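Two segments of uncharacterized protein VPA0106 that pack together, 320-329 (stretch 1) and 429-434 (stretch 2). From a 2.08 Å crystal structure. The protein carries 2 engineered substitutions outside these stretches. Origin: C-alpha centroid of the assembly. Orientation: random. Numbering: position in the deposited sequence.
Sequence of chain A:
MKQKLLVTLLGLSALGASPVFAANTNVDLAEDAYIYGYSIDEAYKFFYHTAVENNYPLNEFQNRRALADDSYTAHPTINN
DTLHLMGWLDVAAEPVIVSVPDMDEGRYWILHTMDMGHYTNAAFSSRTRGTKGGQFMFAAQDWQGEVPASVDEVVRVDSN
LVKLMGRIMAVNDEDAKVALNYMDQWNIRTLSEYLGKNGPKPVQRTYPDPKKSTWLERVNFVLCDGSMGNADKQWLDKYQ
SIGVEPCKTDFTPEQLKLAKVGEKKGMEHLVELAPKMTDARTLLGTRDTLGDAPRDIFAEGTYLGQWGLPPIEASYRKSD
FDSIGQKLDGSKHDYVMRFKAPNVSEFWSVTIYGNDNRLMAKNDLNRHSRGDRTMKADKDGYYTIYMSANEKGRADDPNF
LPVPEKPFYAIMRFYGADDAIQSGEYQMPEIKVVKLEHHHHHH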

# COMPACT_ATOMS: atom_id res chain seq x y z
N ASP A 320 -10.54 -9.20 16.13
CA ASP A 320 -10.70 -8.39 17.33
C ASP A 320 -11.43 -9.15 18.45
O ASP A 320 -11.40 -8.74 19.61
CB ASP A 320 -11.49 -7.13 16.98
CG ASP A 320 -10.95 -5.88 17.66
OD1 ASP A 320 -10.00 -5.99 18.46
OD2 ASP A 320 -11.49 -4.79 17.39
N PHE A 321 -12.06 -10.27 18.09
CA PHE A 321 -12.82 -11.07 19.05
C PHE A 321 -12.42 -12.54 19.08
O PHE A 321 -11.78 -13.04 18.14
CB PHE A 321 -14.32 -10.98 18.73
CG PHE A 321 -14.85 -9.58 18.68
CD1 PHE A 321 -14.66 -8.79 17.55
CD2 PHE A 321 -15.50 -9.04 19.79
CE1 PHE A 321 -15.11 -7.47 17.52
CE2 PHE A 321 -15.96 -7.72 19.77
CZ PHE A 321 -15.76 -6.93 18.63
N ASP A 322 -12.79 -13.24 20.15
CA ASP A 322 -12.49 -14.67 20.25
C ASP A 322 -13.58 -15.46 19.53
O ASP A 322 -14.50 -14.88 18.95
CB ASP A 322 -12.35 -15.13 21.71
CG ASP A 322 -13.62 -14.93 22.53
OD1 ASP A 322 -14.73 -15.03 21.98
OD2 ASP A 322 -13.49 -14.69 23.75
N SER A 323 -13.50 -16.79 19.58
CA SER A 323 -14.45 -17.65 18.88
C SER A 323 -15.90 -17.61 19.34
O SER A 323 -16.78 -18.14 18.66
CB SER A 323 -13.96 -19.10 18.90
OG SER A 323 -13.90 -19.59 20.23
N ILE A 324 -16.15 -16.99 20.48
CA ILE A 324 -17.52 -16.92 20.98
C ILE A 324 -18.09 -15.51 20.95
O ILE A 324 -19.22 -15.28 21.40
CB ILE A 324 -17.60 -17.47 22.41
CG1 ILE A 324 -16.66 -16.68 23.33
CG2 ILE A 324 -17.28 -18.97 22.40
CD1 ILE A 324 -15.38 -17.42 23.79
N GLY A 325 -17.32 -14.58 20.41
CA GLY A 325 -17.79 -13.21 20.30
C GLY A 325 -17.36 -12.24 21.38
O GLY A 325 -17.86 -11.12 21.43
N GLN A 326 -16.46 -12.66 22.25
CA GLN A 326 -15.97 -11.78 23.31
C GLN A 326 -14.75 -11.04 22.78
O GLN A 326 -13.96 -11.59 22.00
CB GLN A 326 -15.57 -12.57 24.55
CG GLN A 326 -16.70 -13.30 25.25
CD GLN A 326 -16.24 -14.01 26.51
OE1 GLN A 326 -16.82 -13.84 27.58
NE2 GLN A 326 -15.18 -14.81 26.39
N LYS A 327 -14.61 -9.79 23.19
CA LYS A 327 -13.48 -8.97 22.77
C LYS A 327 -12.18 -9.60 23.27
O LYS A 327 -12.10 -10.03 24.42
CB LYS A 327 -13.61 -7.56 23.35
CG LYS A 327 -12.46 -6.64 22.99
CD LYS A 327 -12.57 -6.17 21.55
CE LYS A 327 -11.29 -5.50 21.10
NZ LYS A 327 -10.17 -6.47 21.05
N LEU A 328 -11.17 -9.65 22.40
CA LEU A 328 -9.87 -10.20 22.79
C LEU A 328 -9.31 -9.26 23.85
O LEU A 328 -9.25 -8.04 23.64
CB LEU A 328 -8.92 -10.24 21.59
CG LEU A 328 -9.32 -11.22 20.49
CD1 LEU A 328 -8.43 -11.01 19.28
CD2 LEU A 328 -9.21 -12.65 21.03
N ASP A 329 -8.89 -9.81 24.98
CA ASP A 329 -8.37 -9.01 26.09
C ASP A 329 -7.46 -9.88 26.97
O ASP A 329 -7.93 -10.77 27.67
CB ASP A 329 -9.55 -8.50 26.92
CG ASP A 329 -9.16 -7.44 27.93
OD1 ASP A 329 -8.02 -7.49 28.44
OD2 ASP A 329 -10.00 -6.57 28.22
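Stretch 2 (429-434) PEIKVV

Stretch 2 lies as an extended segment against the irregular, turn-containing stretch 1, in a small contact held by one weak backbone hydrogen bond, one bridging water and a few apolar side-chain touches, with 333 Å² buried in all.

Stretch 1 has no regular helix or strand. It doubles back on itself through a type I beta turn from D322 to G325, and the pairs D322 N to Q326 O (2.7 Å) and L328 N to D320 O (2.9 Å) are backbone hydrogen bonds that tie its two arms together. G325 has phi/psi of 97/8, where a beta carbon would be jammed against the carbonyl oxygen of the residue before, so glycine suits this position. The D322 carboxylate ties the turn to the residue after it: OD2 accepts a hydrogen bond from Q326 NE2 at 3.1 Å. At the open end of the loop, K327 NZ reaches D320 OD1 at 2.6 Å in a salt bridge that takes no part in the contact with stretch 2.

Stretch 2 is extended throughout, with K432 and V433 in a strand. The register rises in the same sense over two pairs, though the chains cross steeply: D322 is nearest I431, with their CA atoms 5.2 Å apart, and S323 is nearest K432, at 5.4 Å between CA atoms. Here the backbones meet directly. S323 N donates to I431 O at 3.0 Å, but the N-H...O angle of 134° makes the bond weak. On the other side of D322 in sequence, water 1 links the chains, donating to F321 O at 2.9 Å and accepting from I431 N at 3.0 Å. Both polar groups of the I431 backbone are thus served from this side, one directly and one through solvent.

The side chains complete the fit. I431 is buried and gives up the most area to the contact, 84 Å²; its CA-to-CB bond points sideways, but the end of the side chain comes nearer and meets buried L328. Two branched aliphatic residues are well suited to such a place, although the modelled 3.0 Å between L328 CD1 and I431 CD1 is too short to be taken literally. V433 points toward stretch 1 and sets its CG2 at 3.5 Å from D322 OD2 and 4.1 Å from I324 CD1, a compact apolar group beside the turn. S323, small enough to sit close to the strand, places OG 3.7 Å from K432 CG and CB 4.0 Å from E430 OE1. The CA-to-CB bond of K432 points away overall, and its long charged side chain is exposed, as befits lysine.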

# COMPACT_ATOMS: atom_id res chain seq x y z
N PRO A 429 -7.89 -18.07 11.05
CA PRO A 429 -8.12 -19.09 12.07
C PRO A 429 -8.70 -18.41 13.32
O PRO A 429 -8.37 -17.26 13.62
CB PRO A 429 -6.73 -19.68 12.30
CG PRO A 429 -6.11 -19.58 10.93
CD PRO A 429 -6.53 -18.19 10.49
N GLU A 430 -9.58 -19.10 14.02
CA GLU A 430 -10.21 -18.54 15.21
C GLU A 430 -9.27 -18.56 16.40
O GLU A 430 -8.38 -19.41 16.47
CB GLU A 430 -11.48 -19.32 15.54
CG GLU A 430 -12.44 -19.49 14.38
CD GLU A 430 -13.77 -20.11 14.78
OE1 GLU A 430 -13.76 -21.16 15.47
OE2 GLU A 430 -14.82 -19.57 14.41
N ILE A 431 -9.43 -17.62 17.31
CA ILE A 431 -8.60 -17.64 18.50
C ILE A 431 -9.56 -17.96 19.65
O ILE A 431 -10.54 -17.25 19.90
CB ILE A 431 -7.81 -16.32 18.69
CG1 ILE A 431 -8.74 -15.13 18.86
CG2 ILE A 431 -6.94 -16.06 17.45
CD1 ILE A 431 -8.09 -13.84 18.38
N LYS A 432 -9.28 -19.07 20.32
CA LYS A 432 -10.13 -19.56 21.40
C LYS A 432 -9.60 -19.31 22.79
O LYS A 432 -8.39 -19.31 23.01
CB LYS A 432 -10.34 -21.06 21.24
CG LYS A 432 -10.74 -21.48 19.84
CD LYS A 432 -11.00 -22.98 19.77
CE LYS A 432 -11.35 -23.40 18.36
NZ LYS A 432 -11.84 -24.80 18.31
N VAL A 433 -10.52 -19.12 23.72
CA VAL A 433 -10.15 -18.92 25.11
C VAL A 433 -9.65 -20.27 25.62
O VAL A 433 -10.19 -21.32 25.25
CB VAL A 433 -11.37 -18.47 25.94
CG1 VAL A 433 -11.11 -18.65 27.44
CG2 VAL A 433 -11.68 -17.02 25.62
N VAL A 434 -8.61 -20.24 26.43
CA VAL A 434 -8.05 -21.46 27.01
C VAL A 434 -8.54 -21.56 28.44
O VAL A 434 -8.57 -20.57 29.17
CB VAL A 434 -6.51 -21.41 27.08
CG1 VAL A 434 -5.98 -22.70 27.69
CG2 VAL A 434 -5.93 -21.19 25.69
O HOH W 1 -11.47 -15.54 16.78